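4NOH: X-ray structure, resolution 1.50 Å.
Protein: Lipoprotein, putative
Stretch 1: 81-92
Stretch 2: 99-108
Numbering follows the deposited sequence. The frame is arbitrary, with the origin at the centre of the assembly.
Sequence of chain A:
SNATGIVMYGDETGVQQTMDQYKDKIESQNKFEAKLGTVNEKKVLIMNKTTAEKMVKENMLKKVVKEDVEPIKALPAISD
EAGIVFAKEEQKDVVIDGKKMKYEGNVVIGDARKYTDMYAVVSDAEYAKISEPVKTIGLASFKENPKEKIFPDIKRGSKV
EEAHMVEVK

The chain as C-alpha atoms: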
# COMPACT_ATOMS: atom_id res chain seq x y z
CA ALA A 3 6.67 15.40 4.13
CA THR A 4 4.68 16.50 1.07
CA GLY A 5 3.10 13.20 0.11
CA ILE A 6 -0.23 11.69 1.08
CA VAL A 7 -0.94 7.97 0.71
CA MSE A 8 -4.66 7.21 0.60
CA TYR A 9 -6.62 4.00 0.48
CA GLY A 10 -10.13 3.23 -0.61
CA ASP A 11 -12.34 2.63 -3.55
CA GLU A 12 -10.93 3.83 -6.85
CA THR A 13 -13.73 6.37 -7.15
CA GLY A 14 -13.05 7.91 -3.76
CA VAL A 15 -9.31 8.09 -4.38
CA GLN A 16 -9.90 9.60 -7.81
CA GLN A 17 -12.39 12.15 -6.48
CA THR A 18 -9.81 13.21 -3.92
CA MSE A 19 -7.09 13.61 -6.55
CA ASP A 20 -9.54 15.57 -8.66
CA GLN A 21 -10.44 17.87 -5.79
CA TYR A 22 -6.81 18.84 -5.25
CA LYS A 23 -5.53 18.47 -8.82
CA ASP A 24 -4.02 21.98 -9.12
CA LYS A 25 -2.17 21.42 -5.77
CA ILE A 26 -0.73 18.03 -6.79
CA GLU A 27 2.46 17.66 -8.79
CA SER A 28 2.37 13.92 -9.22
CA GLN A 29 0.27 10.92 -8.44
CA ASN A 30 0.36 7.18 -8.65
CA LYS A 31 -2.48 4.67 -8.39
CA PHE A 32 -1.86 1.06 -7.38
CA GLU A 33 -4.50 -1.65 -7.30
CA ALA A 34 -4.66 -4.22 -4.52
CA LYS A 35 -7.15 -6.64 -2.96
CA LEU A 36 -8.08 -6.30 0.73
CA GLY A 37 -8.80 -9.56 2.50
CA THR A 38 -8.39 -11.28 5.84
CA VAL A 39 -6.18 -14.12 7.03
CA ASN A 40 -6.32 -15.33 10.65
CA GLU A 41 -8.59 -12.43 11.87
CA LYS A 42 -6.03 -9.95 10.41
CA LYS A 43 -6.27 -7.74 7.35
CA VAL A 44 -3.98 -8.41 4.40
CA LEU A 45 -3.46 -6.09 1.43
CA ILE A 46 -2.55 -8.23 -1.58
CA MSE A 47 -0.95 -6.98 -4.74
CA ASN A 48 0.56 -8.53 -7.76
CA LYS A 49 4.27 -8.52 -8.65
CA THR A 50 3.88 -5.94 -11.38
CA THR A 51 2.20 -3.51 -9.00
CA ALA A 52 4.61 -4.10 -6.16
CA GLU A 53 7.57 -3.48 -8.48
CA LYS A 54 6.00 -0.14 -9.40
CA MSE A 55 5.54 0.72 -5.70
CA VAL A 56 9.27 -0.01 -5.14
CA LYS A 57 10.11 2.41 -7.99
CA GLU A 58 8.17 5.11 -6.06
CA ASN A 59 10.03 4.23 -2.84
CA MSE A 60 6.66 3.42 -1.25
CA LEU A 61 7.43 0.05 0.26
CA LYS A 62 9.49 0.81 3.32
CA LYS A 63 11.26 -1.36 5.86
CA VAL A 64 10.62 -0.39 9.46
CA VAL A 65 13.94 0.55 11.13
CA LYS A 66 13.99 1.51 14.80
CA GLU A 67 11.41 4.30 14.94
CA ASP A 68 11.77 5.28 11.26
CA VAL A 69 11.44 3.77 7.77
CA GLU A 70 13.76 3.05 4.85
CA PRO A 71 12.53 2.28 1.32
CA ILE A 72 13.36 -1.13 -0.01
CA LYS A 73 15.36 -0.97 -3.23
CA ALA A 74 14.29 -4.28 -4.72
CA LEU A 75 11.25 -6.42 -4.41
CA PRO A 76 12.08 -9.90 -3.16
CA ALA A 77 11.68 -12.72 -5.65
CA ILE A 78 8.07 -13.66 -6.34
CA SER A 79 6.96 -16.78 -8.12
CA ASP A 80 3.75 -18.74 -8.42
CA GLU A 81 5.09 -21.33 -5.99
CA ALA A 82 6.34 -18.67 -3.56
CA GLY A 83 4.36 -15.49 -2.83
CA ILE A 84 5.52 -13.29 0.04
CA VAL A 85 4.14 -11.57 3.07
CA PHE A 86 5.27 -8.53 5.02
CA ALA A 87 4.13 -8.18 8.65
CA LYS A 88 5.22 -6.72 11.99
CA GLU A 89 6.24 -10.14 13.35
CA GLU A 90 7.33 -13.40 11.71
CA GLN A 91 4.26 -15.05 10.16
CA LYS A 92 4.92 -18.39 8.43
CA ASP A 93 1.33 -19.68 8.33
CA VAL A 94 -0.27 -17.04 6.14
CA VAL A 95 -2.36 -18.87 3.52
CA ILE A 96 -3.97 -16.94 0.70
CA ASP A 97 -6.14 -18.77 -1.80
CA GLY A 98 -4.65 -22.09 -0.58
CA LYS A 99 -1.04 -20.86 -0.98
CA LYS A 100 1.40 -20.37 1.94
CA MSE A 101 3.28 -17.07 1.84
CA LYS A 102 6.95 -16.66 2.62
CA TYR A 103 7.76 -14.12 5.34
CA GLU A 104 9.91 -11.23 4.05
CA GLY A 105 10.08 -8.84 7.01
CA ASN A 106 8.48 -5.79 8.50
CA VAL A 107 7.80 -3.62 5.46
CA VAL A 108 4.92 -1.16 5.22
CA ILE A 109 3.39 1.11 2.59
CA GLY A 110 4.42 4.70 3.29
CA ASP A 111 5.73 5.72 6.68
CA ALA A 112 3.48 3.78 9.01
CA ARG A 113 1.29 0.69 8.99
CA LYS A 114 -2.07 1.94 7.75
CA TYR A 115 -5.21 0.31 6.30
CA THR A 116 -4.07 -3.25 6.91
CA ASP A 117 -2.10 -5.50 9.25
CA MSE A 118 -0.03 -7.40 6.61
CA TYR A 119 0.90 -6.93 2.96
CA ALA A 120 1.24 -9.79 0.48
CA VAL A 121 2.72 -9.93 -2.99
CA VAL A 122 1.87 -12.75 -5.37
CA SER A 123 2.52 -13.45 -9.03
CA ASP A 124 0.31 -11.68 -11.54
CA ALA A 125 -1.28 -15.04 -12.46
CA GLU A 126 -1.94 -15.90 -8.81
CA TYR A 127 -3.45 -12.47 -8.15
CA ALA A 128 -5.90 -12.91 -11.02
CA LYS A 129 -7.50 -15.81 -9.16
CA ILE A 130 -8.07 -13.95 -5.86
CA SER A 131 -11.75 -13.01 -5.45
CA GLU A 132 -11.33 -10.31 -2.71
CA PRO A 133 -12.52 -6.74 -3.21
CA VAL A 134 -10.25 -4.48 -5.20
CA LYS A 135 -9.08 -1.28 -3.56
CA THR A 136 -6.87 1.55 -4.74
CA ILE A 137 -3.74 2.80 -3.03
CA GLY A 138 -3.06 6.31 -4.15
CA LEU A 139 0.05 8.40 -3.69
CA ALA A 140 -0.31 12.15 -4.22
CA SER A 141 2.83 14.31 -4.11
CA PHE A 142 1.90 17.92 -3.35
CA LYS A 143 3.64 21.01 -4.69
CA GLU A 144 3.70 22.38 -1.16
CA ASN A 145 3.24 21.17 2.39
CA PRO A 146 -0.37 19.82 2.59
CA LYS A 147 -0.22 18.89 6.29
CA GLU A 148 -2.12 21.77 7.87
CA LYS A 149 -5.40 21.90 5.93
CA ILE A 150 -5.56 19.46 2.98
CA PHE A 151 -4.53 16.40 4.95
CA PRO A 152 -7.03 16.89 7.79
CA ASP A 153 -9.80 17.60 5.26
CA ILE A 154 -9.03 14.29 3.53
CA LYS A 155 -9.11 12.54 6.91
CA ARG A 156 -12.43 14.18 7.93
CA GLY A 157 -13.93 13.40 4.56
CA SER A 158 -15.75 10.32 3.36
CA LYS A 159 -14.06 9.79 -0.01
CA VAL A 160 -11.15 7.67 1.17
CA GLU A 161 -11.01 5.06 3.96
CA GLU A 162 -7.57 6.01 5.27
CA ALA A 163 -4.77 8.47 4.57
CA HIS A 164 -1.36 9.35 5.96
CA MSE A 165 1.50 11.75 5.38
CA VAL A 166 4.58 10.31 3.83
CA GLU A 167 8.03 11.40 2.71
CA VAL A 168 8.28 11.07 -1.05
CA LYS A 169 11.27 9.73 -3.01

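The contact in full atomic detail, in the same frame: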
# COMPACT_ATOMS: atom_id res chain seq x y z
N GLU A 81 4.93 -20.38 -7.10
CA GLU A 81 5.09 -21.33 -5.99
C GLU A 81 5.56 -20.66 -4.68
O GLU A 81 5.70 -21.33 -3.64
CB GLU A 81 6.10 -22.41 -6.36
CG GLU A 81 7.59 -22.07 -6.22
CD GLU A 81 8.16 -21.22 -7.35
OE1 GLU A 81 7.39 -20.72 -8.21
OE2 GLU A 81 9.42 -21.08 -7.40
N ALA A 82 5.83 -19.35 -4.71
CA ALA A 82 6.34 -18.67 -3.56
C ALA A 82 5.98 -17.18 -3.53
O ALA A 82 6.80 -16.33 -3.91
CB ALA A 82 7.85 -18.85 -3.49
N GLY A 83 4.75 -16.87 -3.12
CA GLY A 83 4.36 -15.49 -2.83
C GLY A 83 4.98 -15.08 -1.51
O GLY A 83 5.52 -15.92 -0.80
N ILE A 84 4.88 -13.79 -1.17
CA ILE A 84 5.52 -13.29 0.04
C ILE A 84 4.58 -12.48 0.88
O ILE A 84 3.58 -11.97 0.38
CB ILE A 84 6.74 -12.38 -0.28
CG1 ILE A 84 6.36 -11.10 -1.04
CG2 ILE A 84 7.79 -13.19 -1.07
CD1 ILE A 84 7.50 -10.12 -1.27
N VAL A 85 4.93 -12.39 2.16
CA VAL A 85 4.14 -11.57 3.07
C VAL A 85 5.04 -10.72 3.93
O VAL A 85 6.11 -11.17 4.36
CB VAL A 85 3.16 -12.41 3.93
CG1 VAL A 85 3.88 -13.47 4.78
CG2 VAL A 85 2.27 -11.50 4.78
N PHE A 86 4.62 -9.48 4.13
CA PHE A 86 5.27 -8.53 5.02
C PHE A 86 4.35 -8.32 6.22
O PHE A 86 3.17 -8.07 6.06
CB PHE A 86 5.45 -7.19 4.34
CG PHE A 86 6.36 -7.22 3.13
CD1 PHE A 86 7.70 -7.55 3.27
CD2 PHE A 86 5.88 -6.83 1.88
CE1 PHE A 86 8.54 -7.50 2.18
CE2 PHE A 86 6.74 -6.79 0.78
CZ PHE A 86 8.05 -7.15 0.94
N ALA A 87 4.90 -8.40 7.43
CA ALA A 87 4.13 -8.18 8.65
C ALA A 87 5.05 -7.74 9.78
O ALA A 87 6.27 -7.86 9.69
CB ALA A 87 3.40 -9.43 9.04
N LYS A 88 4.45 -7.23 10.86
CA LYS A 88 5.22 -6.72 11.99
C LYS A 88 6.10 -7.79 12.63
O LYS A 88 7.21 -7.51 13.06
CB LYS A 88 4.26 -6.17 13.03
CG LYS A 88 4.96 -5.65 14.27
CD LYS A 88 3.95 -5.28 15.34
CE LYS A 88 4.66 -4.89 16.63
NZ LYS A 88 5.55 -3.72 16.39
N GLU A 89 5.55 -9.00 12.73
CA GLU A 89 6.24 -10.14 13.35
C GLU A 89 6.35 -11.25 12.31
O GLU A 89 5.67 -11.21 11.29
CB GLU A 89 5.41 -10.67 14.53
CG GLU A 89 4.95 -9.59 15.52
CD GLU A 89 4.13 -10.13 16.68
OE1 GLU A 89 3.80 -9.32 17.59
OE2 GLU A 89 3.82 -11.35 16.71
N GLU A 90 7.19 -12.24 12.59
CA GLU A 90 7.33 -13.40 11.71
C GLU A 90 5.97 -14.07 11.63
O GLU A 90 5.33 -14.29 12.66
CB GLU A 90 8.34 -14.38 12.31
CG GLU A 90 8.53 -15.68 11.54
CD GLU A 90 9.62 -16.55 12.15
OE1 GLU A 90 9.69 -16.66 13.40
OE2 GLU A 90 10.39 -17.13 11.36
N GLN A 91 5.54 -14.39 10.42
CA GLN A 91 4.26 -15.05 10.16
C GLN A 91 4.56 -16.07 9.07
O GLN A 91 4.76 -15.69 7.93
CB GLN A 91 3.23 -14.02 9.66
CG GLN A 91 2.87 -12.95 10.66
CD GLN A 91 2.03 -13.46 11.82
OE1 GLN A 91 1.36 -14.48 11.72
NE2 GLN A 91 2.05 -12.72 12.93
N LYS A 92 4.61 -17.36 9.41
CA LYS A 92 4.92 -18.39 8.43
C LYS A 92 3.70 -19.21 8.03
O LYS A 92 3.82 -20.09 7.19
CB LYS A 92 6.04 -19.31 8.93
CG LYS A 92 7.35 -18.58 9.13
CD LYS A 92 8.51 -19.51 9.48
CE LYS A 92 9.00 -20.29 8.29
NZ LYS A 92 10.30 -20.94 8.60
N LYS A 99 -2.49 -20.95 -0.81
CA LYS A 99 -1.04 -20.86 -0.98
C LYS A 99 -0.37 -20.23 0.25
O LYS A 99 -0.81 -19.18 0.71
CB LYS A 99 -0.74 -20.00 -2.20
CG LYS A 99 -1.33 -20.50 -3.51
CD LYS A 99 -0.71 -21.81 -3.94
CE LYS A 99 -1.26 -22.24 -5.29
NZ LYS A 99 -0.60 -23.47 -5.77
N LYS A 100 0.68 -20.87 0.77
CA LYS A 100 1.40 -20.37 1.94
C LYS A 100 2.42 -19.30 1.50
O LYS A 100 3.17 -19.49 0.54
CB LYS A 100 2.12 -21.52 2.65
CG LYS A 100 2.81 -21.13 3.95
CD LYS A 100 3.34 -22.34 4.73
CE LYS A 100 2.23 -23.30 5.16
NZ LYS A 100 1.26 -22.68 6.10
N MSE A 101 2.37 -18.14 2.15
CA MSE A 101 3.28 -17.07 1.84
C MSE A 101 4.58 -17.20 2.59
O MSE A 101 4.64 -17.76 3.69
CB MSE A 101 2.66 -15.74 2.30
CG MSE A 101 1.31 -15.40 1.64
SE MSE A 101 1.46 -15.02 -0.29
CE MSE A 101 0.77 -16.75 -0.92
N LYS A 102 5.64 -16.68 1.99
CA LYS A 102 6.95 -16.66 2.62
C LYS A 102 7.15 -15.33 3.33
O LYS A 102 6.99 -14.26 2.72
CB LYS A 102 8.00 -16.78 1.54
CG LYS A 102 9.42 -16.84 2.02
CD LYS A 102 10.40 -16.57 0.88
CE LYS A 102 10.08 -17.33 -0.38
NZ LYS A 102 11.10 -16.98 -1.41
N TYR A 103 7.56 -15.38 4.60
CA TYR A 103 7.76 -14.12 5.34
C TYR A 103 8.99 -13.37 4.84
O TYR A 103 10.09 -13.95 4.77
CB TYR A 103 7.93 -14.38 6.84
CG TYR A 103 8.03 -13.14 7.66
CD1 TYR A 103 6.94 -12.29 7.80
CD2 TYR A 103 9.22 -12.80 8.33
CE1 TYR A 103 7.02 -11.14 8.55
CE2 TYR A 103 9.30 -11.64 9.08
CZ TYR A 103 8.19 -10.82 9.20
OH TYR A 103 8.27 -9.67 9.97
N GLU A 104 8.82 -12.07 4.55
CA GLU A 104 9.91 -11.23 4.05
C GLU A 104 10.17 -9.97 4.89
O GLU A 104 10.74 -9.02 4.40
CB GLU A 104 9.72 -10.88 2.58
CG GLU A 104 9.88 -12.07 1.65
CD GLU A 104 11.31 -12.51 1.43
OE1 GLU A 104 12.26 -11.91 1.98
OE2 GLU A 104 11.50 -13.49 0.68
N GLY A 105 9.73 -9.95 6.14
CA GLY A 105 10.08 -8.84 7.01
C GLY A 105 9.00 -7.82 7.27
O GLY A 105 7.87 -7.93 6.79
N ASN A 106 9.38 -6.85 8.09
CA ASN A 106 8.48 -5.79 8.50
C ASN A 106 8.61 -4.60 7.57
O ASN A 106 9.39 -3.65 7.82
CB ASN A 106 8.74 -5.39 9.95
CG ASN A 106 7.70 -4.45 10.48
OD1 ASN A 106 6.66 -4.22 9.83
ND2 ASN A 106 7.93 -3.91 11.68
N VAL A 107 7.85 -4.66 6.49
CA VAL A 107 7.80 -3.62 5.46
C VAL A 107 6.36 -3.11 5.40
O VAL A 107 5.43 -3.88 5.52
CB VAL A 107 8.23 -4.18 4.10
CG1 VAL A 107 8.04 -3.16 2.98
CG2 VAL A 107 9.65 -4.70 4.14
N VAL A 108 6.22 -1.79 5.28
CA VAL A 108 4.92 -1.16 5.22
C VAL A 108 4.81 -0.29 3.97
O VAL A 108 5.79 -0.04 3.29
CB VAL A 108 4.67 -0.26 6.49
CG1 VAL A 108 4.67 -1.11 7.78
CG2 VAL A 108 5.70 0.86 6.60
O HOH W 1 9.41 -16.15 -3.70
O HOH W 2 5.58 -18.87 -0.36
O HOH W 3 6.27 -2.10 13.50
O HOH W 4 3.29 -17.01 5.95
O HOH W 5 5.86 -19.74 5.19

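Stretches 81-92 and 99-108 of the putative lipoprotein lie side by side and pair as parallel strands around Ile 84-Val 85 and Lys 102-Tyr 103, burying 918 Å² between them, both sides summed. Ile 84 pairs with Lys 102 (CA to CA 4.5 Å) and Val 85 with Tyr 103 (CA to CA 5.0 Å).

Backbone hydrogen bonds set this register. Lys 102 N donates to Gly 83 O (2.9 Å) and Lys 102 O accepts from Val 85 N (2.8 Å), so Lys 102 clasps the residues before and after Ile 84, as is usual in parallel pairing. Glu 104 N then donates to Val 85 O (2.9 Å). Beyond this the ladder skips a residue: Ala 87 N bonds to Gly 105 O at 3.1 Å, with a more bent N-H...O angle of 141°. Gly 105 has phi/psi of 104/179, where a CB would be jammed against the preceding carbonyl oxygen. CA-H...O contacts reinforce the pairing, among them Ile 84 CA to Lys 102 O (3.2 Å) and Asn 106 CA to Ala 87 O (3.3 Å).

Apolar packing follows the alternation of the strands. Val 85 and Tyr 103 share one face of the sheet, Ile 84 and Lys 102 the other. Val 85 CG1 rests 3.6 Å from Met 101 CB, the residue being selenomethionine. Its selenium also fills the space beside Gly 83, where an ideal CB would lie 2.9 Å from Met 101 SE, a clash. Ile 84 CG2 meets the aliphatic part of Glu 104 at CG, 3.6 Å away.

Both aromatic rings use their faces for CH-pi contacts. Val 107 CB sits over the Phe 86 ring, 3.8 Å from its centroid, while the carbonyl oxygens of Glu 104 and Gly 105 lie at the ring edge. Tyr 103, with 123 Å² covered, reaches across to the loop after the first strand. Glu 90 CA stands 3.6 Å from the centroid of the Tyr 103 ring, only 10° off its normal, and Ala 87 CB touches Tyr 103 CE1 at 4.0 Å. The phenol completes the anchor by donating from Tyr 103 OH to Ala 87 O (2.7 Å).

Waters bridge polar groups that do not meet directly. Water 2 donates to Gly 83 O (3.0 Å) and Lys 100 O (2.6 Å). Met 101 O accepts from water 4 (2.7 Å) and water 5 (2.8 Å), which also donate to Gln 91 O (2.8 Å) and Lys 92 O (2.9 Å), respectively. Water 1 accepts from Lys 102 NZ (3.0 Å) and lies 2.6 Å from Ala 82 O.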